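Side-chain contacts in gamma-glutamyl-gamma-aminobutyrate hydrolase PuuD (Escherichia coli, PDB 6VTV), which hydrolyses the gamma-glutamyl linkage of gamma-glutamyl-gamma-aminobutyrate, releasing 4-aminobutanoate and glutamate in the last step of putrescine degradation: residues M18-N21 and H26-Q29; S57-L62 and D97-A102. One frame throughout, in Å; residues are numbered along the deposited sequence.

Contact 1. Residues M18-N21 and H26-Q29; sequences MCRN and HATQ
Asn21 and Thr28 face each other as the hydrogen-bonded pair of an antiparallel beta hairpin formed by strands 13-23 and 26-32. Asn21 N gives its hydrogen to Thr28 O over 2.8 Å in an almost straight bond, and Thr28 N returns one to Asn21 O at 2.6 Å with a more bent N-H...O angle of 147°. Weaker CA-H...O contacts continue the ladder: Gln29 CA lies 3.3 Å from Cys19 O, and Arg20 CA approaches Thr28 O. The polar ends of Arg20 and Gln29 bond beyond the hairpin. These two residues, the neighbouring non-hydrogen-bonded pair, share one face of the sheet. Arg20 NE makes a salt bridge, and Gln29 NE2 a hydrogen bond, to the same carboxylate oxygen, OE2 of Glu33 of the second subunit; Gln29 OE1 takes the backbone N-H of His51. Both ends of the buried Gln29 amide are thus occupied, and its plane stands 42° from the Arg20 guanidinium. Thr28 and Gln29 also pair with a strand of the second subunit, carrying the sheet across the dimer interface. Van der Waals contacts complete the pairing. With CG anti to its backbone N (chi1 -171°), Arg20 runs diagonally toward the partner strand, NH2 reaching Ala27 CB at 3.2 Å. The Met18 chain crosses that of Gln29 at about a right angle; its bend at chi3 turns the terminal methyl back over Gln29, where Met18 CE lies 3.6 Å from Gln29 CB and 3.4 Å from Gln29 O. On the face that holds Asn21, Thr28 OG1 donates to His26 O at 3.0 Å from above the carbonyl plane.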
loop_
_atom_site.group_PDB
_atom_site.type_symbol
_atom_site.label_atom_id
_atom_site.label_comp_id
_atom_site.label_asym_id
_atom_site.label_seq_id
_atom_site.Cartn_x
_atom_site.Cartn_y
_atom_site.Cartn_z
ATOM N N MET B 18 -2.717 -3.500 5.203
ATOM C CA MET B 18 -1.416 -4.023 4.824
ATOM C C MET B 18 -0.808 -4.849 5.956
ATOM O O MET B 18 -1.314 -4.887 7.080
ATOM C CB MET B 18 -0.480 -2.877 4.440
ATOM C CG MET B 18 -1.071 -1.915 3.427
ATOM S SD MET B 18 0.031 -0.533 3.084
ATOM C CE MET B 18 1.251 -1.358 2.076
ATOM N N CYS B 19 0.296 -5.522 5.639
ATOM C CA CYS B 19 1.069 -6.294 6.599
ATOM C C CYS B 19 2.475 -5.718 6.714
ATOM O O CYS B 19 2.953 -5.008 5.826
ATOM C CB CYS B 19 1.151 -7.777 6.201
ATOM S SG CYS B 19 -0.433 -8.603 5.985
ATOM N N ARG B 20 3.139 -6.042 7.818
ATOM C CA ARG B 20 4.482 -5.549 8.088
ATOM C C ARG B 20 5.517 -6.614 7.754
ATOM O O ARG B 20 5.344 -7.793 8.079
ATOM C CB ARG B 20 4.631 -5.129 9.552
ATOM C CG ARG B 20 5.931 -4.400 9.878
ATOM C CD ARG B 20 5.773 -3.623 11.173
ATOM N NE ARG B 20 6.743 -2.546 11.333
ATOM C CZ ARG B 20 7.733 -2.566 12.218
ATOM N NH1 ARG B 20 7.886 -3.614 13.017
ATOM N NH2 ARG B 20 8.568 -1.542 12.309
ATOM N N ASN B 21 6.593 -6.185 7.103
ATOM C CA ASN B 21 7.744 -7.038 6.854
ATOM C C ASN B 21 8.997 -6.178 6.935
ATOM O O ASN B 21 8.928 -4.948 6.994
ATOM C CB ASN B 21 7.644 -7.742 5.496
ATOM C CG ASN B 21 6.568 -8.809 5.473
ATOM O OD1 ASN B 21 5.542 -8.660 4.810
ATOM N ND2 ASN B 21 6.796 -9.894 6.205
ATOM N N HIS B 26 14.921 -2.623 6.434
ATOM C CA HIS B 26 13.944 -1.562 6.630
ATOM C C HIS B 26 12.568 -2.147 6.891
ATOM O O HIS B 26 12.123 -3.041 6.166
ATOM C CB HIS B 26 13.896 -0.638 5.408
ATOM C CG HIS B 26 15.218 -0.028 5.067
ATOM N ND1 HIS B 26 15.742 1.044 5.757
ATOM C CD2 HIS B 26 16.136 -0.357 4.129
ATOM C CE1 HIS B 26 16.921 1.358 5.248
ATOM N NE2 HIS B 26 17.183 0.522 4.259
ATOM N N ALA B 27 11.903 -1.639 7.928
ATOM C CA ALA B 27 10.503 -1.965 8.155
ATOM C C ALA B 27 9.667 -1.506 6.969
ATOM O O ALA B 27 9.789 -0.366 6.510
ATOM C CB ALA B 27 10.015 -1.303 9.441
ATOM N N THR B 28 8.818 -2.399 6.469
ATOM C CA THR B 28 8.088 -2.154 5.235
ATOM C C THR B 28 6.643 -2.603 5.390
ATOM O O THR B 28 6.368 -3.635 6.009
ATOM C CB THR B 28 8.739 -2.889 4.054
ATOM O OG1 THR B 28 10.131 -2.557 3.992
ATOM C CG2 THR B 28 8.080 -2.493 2.745
ATOM N N GLN B 29 5.728 -1.815 4.834
ATOM C CA GLN B 29 4.328 -2.197 4.729
ATOM C C GLN B 29 4.106 -2.869 3.380
ATOM O O GLN B 29 4.508 -2.336 2.341
ATOM C CB GLN B 29 3.423 -0.976 4.881
ATOM C CG GLN B 29 3.556 -0.278 6.224
ATOM C CD GLN B 29 2.731 -0.948 7.306
ATOM O OE1 GLN B 29 1.504 -0.993 7.226
ATOM N NE2 GLN B 29 3.404 -1.472 8.326
#

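Contact 2. Residues S57-L62 and D97-A102; sequences SLLEQL and DLLSMA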
loop_
_atom_site.group_PDB
_atom_site.type_symbol
_atom_site.label_atom_id
_atom_site.label_comp_id
_atom_site.label_asym_id
_atom_site.label_seq_id
_atom_site.Cartn_x
_atom_site.Cartn_y
_atom_site.Cartn_z
ATOM N N SER B 57 -7.470 9.849 14.931
ATOM C CA SER B 57 -7.782 11.065 14.186
ATOM C C SER B 57 -7.588 10.875 12.686
ATOM O O SER B 57 -8.320 11.472 11.889
ATOM C CB SER B 57 -6.933 12.233 14.689
ATOM O OG SER B 57 -5.573 12.077 14.324
ATOM N N LEU B 58 -6.621 10.051 12.283
ATOM C CA LEU B 58 -6.431 9.776 10.863
ATOM C C LEU B 58 -7.476 8.798 10.339
ATOM O O LEU B 58 -7.961 8.949 9.212
ATOM C CB LEU B 58 -5.025 9.230 10.614
ATOM C CG LEU B 58 -3.852 10.110 11.045
ATOM C CD1 LEU B 58 -2.540 9.476 10.622
ATOM C CD2 LEU B 58 -3.985 11.509 10.464
ATOM N N LEU B 59 -7.832 7.792 11.141
ATOM C CA LEU B 59 -8.813 6.805 10.703
ATOM C C LEU B 59 -10.179 7.440 10.482
ATOM O O LEU B 59 -10.863 7.132 9.499
ATOM C CB LEU B 59 -8.907 5.671 11.725
ATOM C CG LEU B 59 -9.608 4.391 11.267
ATOM C CD1 LEU B 59 -8.804 3.697 10.181
ATOM C CD2 LEU B 59 -9.846 3.460 12.446
ATOM N N GLU B 60 -10.594 8.333 11.386
ATOM C CA GLU B 60 -11.896 8.979 11.246
ATOM C C GLU B 60 -11.974 9.828 9.985
ATOM O O GLU B 60 -13.049 9.954 9.387
ATOM C CB GLU B 60 -12.195 9.832 12.478
ATOM C CG GLU B 60 -12.501 9.031 13.734
ATOM C CD GLU B 60 -13.917 8.490 13.751
ATOM O OE1 GLU B 60 -14.100 7.291 13.454
ATOM O OE2 GLU B 60 -14.848 9.262 14.064
ATOM N N GLN B 61 -10.853 10.420 9.565
ATOM C CA GLN B 61 -10.858 11.221 8.346
ATOM C C GLN B 61 -10.925 10.352 7.097
ATOM O O GLN B 61 -11.457 10.787 6.070
ATOM C CB GLN B 61 -9.616 12.112 8.297
ATOM C CG GLN B 61 -9.596 13.227 9.328
ATOM C CD GLN B 61 -8.286 13.990 9.321
ATOM O OE1 GLN B 61 -8.048 14.827 8.451
ATOM N NE2 GLN B 61 -7.428 13.702 10.292
ATOM N N LEU B 62 -10.401 9.129 7.164
ATOM C CA LEU B 62 -10.303 8.270 5.990
ATOM C C LEU B 62 -11.575 7.464 5.742
ATOM O O LEU B 62 -11.951 7.249 4.584
ATOM C CB LEU B 62 -9.111 7.319 6.138
ATOM C CG LEU B 62 -8.824 6.390 4.955
ATOM C CD1 LEU B 62 -8.870 7.148 3.634
ATOM C CD2 LEU B 62 -7.491 5.700 5.134
ATOM N N ASP B 97 -2.618 -5.957 13.781
ATOM C CA ASP B 97 -3.631 -6.185 14.806
ATOM C C ASP B 97 -4.293 -4.878 15.218
ATOM O O ASP B 97 -5.523 -4.782 15.293
ATOM C CB ASP B 97 -3.002 -6.861 16.026
ATOM C CG ASP B 97 -2.765 -8.342 15.822
ATOM O OD1 ASP B 97 -3.126 -8.869 14.747
ATOM O OD2 ASP B 97 -2.213 -8.979 16.744
ATOM N N LEU B 98 -3.480 -3.854 15.487
ATOM C CA LEU B 98 -4.011 -2.561 15.904
ATOM C C LEU B 98 -4.927 -1.972 14.838
ATOM O O LEU B 98 -6.048 -1.542 15.134
ATOM C CB LEU B 98 -2.858 -1.607 16.212
ATOM C CG LEU B 98 -3.153 -0.430 17.139
ATOM C CD1 LEU B 98 -3.483 -0.912 18.545
ATOM C CD2 LEU B 98 -1.969 0.526 17.152
ATOM N N LEU B 99 -4.463 -1.947 13.585
ATOM C CA LEU B 99 -5.263 -1.371 12.509
ATOM C C LEU B 99 -6.500 -2.214 12.220
ATOM O O LEU B 99 -7.590 -1.672 12.007
ATOM C CB LEU B 99 -4.414 -1.214 11.247
ATOM C CG LEU B 99 -5.142 -0.678 10.013
ATOM C CD1 LEU B 99 -5.694 0.716 10.276
ATOM C CD2 LEU B 99 -4.232 -0.678 8.788
ATOM N N SER B 100 -6.350 -3.542 12.211
ATOM C CA SER B 100 -7.474 -4.417 11.890
ATOM C C SER B 100 -8.592 -4.280 12.914
ATOM O O SER B 100 -9.764 -4.134 12.552
ATOM C CB SER B 100 -7.002 -5.868 11.808
ATOM O OG SER B 100 -6.134 -6.059 10.705
ATOM N N MET B 101 -8.248 -4.331 14.204
ATOM C CA MET B 101 -9.266 -4.196 15.241
ATOM C C MET B 101 -9.973 -2.851 15.148
ATOM O O MET B 101 -11.201 -2.777 15.275
ATOM C CB MET B 101 -8.640 -4.374 16.627
ATOM C CG MET B 101 -8.052 -5.753 16.885
ATOM S SD MET B 101 -9.247 -7.087 16.693
ATOM C CE MET B 101 -8.482 -8.035 15.380
ATOM N N ALA B 102 -9.217 -1.777 14.912
ATOM C CA ALA B 102 -9.817 -0.449 14.871
ATOM C C ALA B 102 -10.726 -0.289 13.657
ATOM O O ALA B 102 -11.838 0.239 13.768
ATOM C CB ALA B 102 -8.724 0.621 14.873
#
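Leu59 points from helix 56-62 toward helix 94-109 and divides its two methyl groups between two residues one helical turn apart. A chi1 of -165° swings CG away from the backbone N and carries the fork across the gap. CD2 touches the methyl of Ala102 end to end, with CB 3.9 Å away, and also lies 4.0 Å from Ala102 O. The other branch, CD1, comes to 4.3 Å from Leu99 CD1, a looser methyl-to-methyl approach. Ala102 aims its CB at the opposing helix, whereas Leu99 leaves its backbone to one side and reaches Leu59 through the tip of its side chain. The two helices belong to the alpha/beta fold of the class I glutamine amidotransferases, and helix 94-109 packs against the central sheet: Leu99 and Ser100 both touch Val17 of strand 13-23. Direct contact between the segments is slight, 105 Å² in all, with apolar side-chain contacts and no hydrogen bond; the nearest CA atoms, those of Leu59 and Ala102, are 8.4 Å apart. Polar groups bond in other directions, Asp97 with Arg119 and Glu60 with Arg110. On helix 56-62, Gln61 NE2 folds back to Ser57 O at 2.9 Å, while its OE1 accepts from the backbone N of Asn11 of the second subunit.

Both segments of contact 1 precede those of contact 2 in the sequence; the centres of the two contacts are 17 Å apart and their nearest atoms about 5 Å, without touching. Strand 13-23 connects them: its outer end forms the hairpin of contact 1, while Val17, just before Met18, receives Leu99 and Ser100 from contact 2. Both regions also meet the second subunit; in contact 2, Leu58 and Leu62 of helix 56-62 pack on Ile40 and Leu45 of the second subunit. Contact 1 approaches the probable catalytic centre through Cys19, whose side chain is about 10 Å from those of Cys118, the predicted nucleophile, and His226, also a predicted catalytic residue. Contact 2 is remote from the catalytic residues and the manganese site.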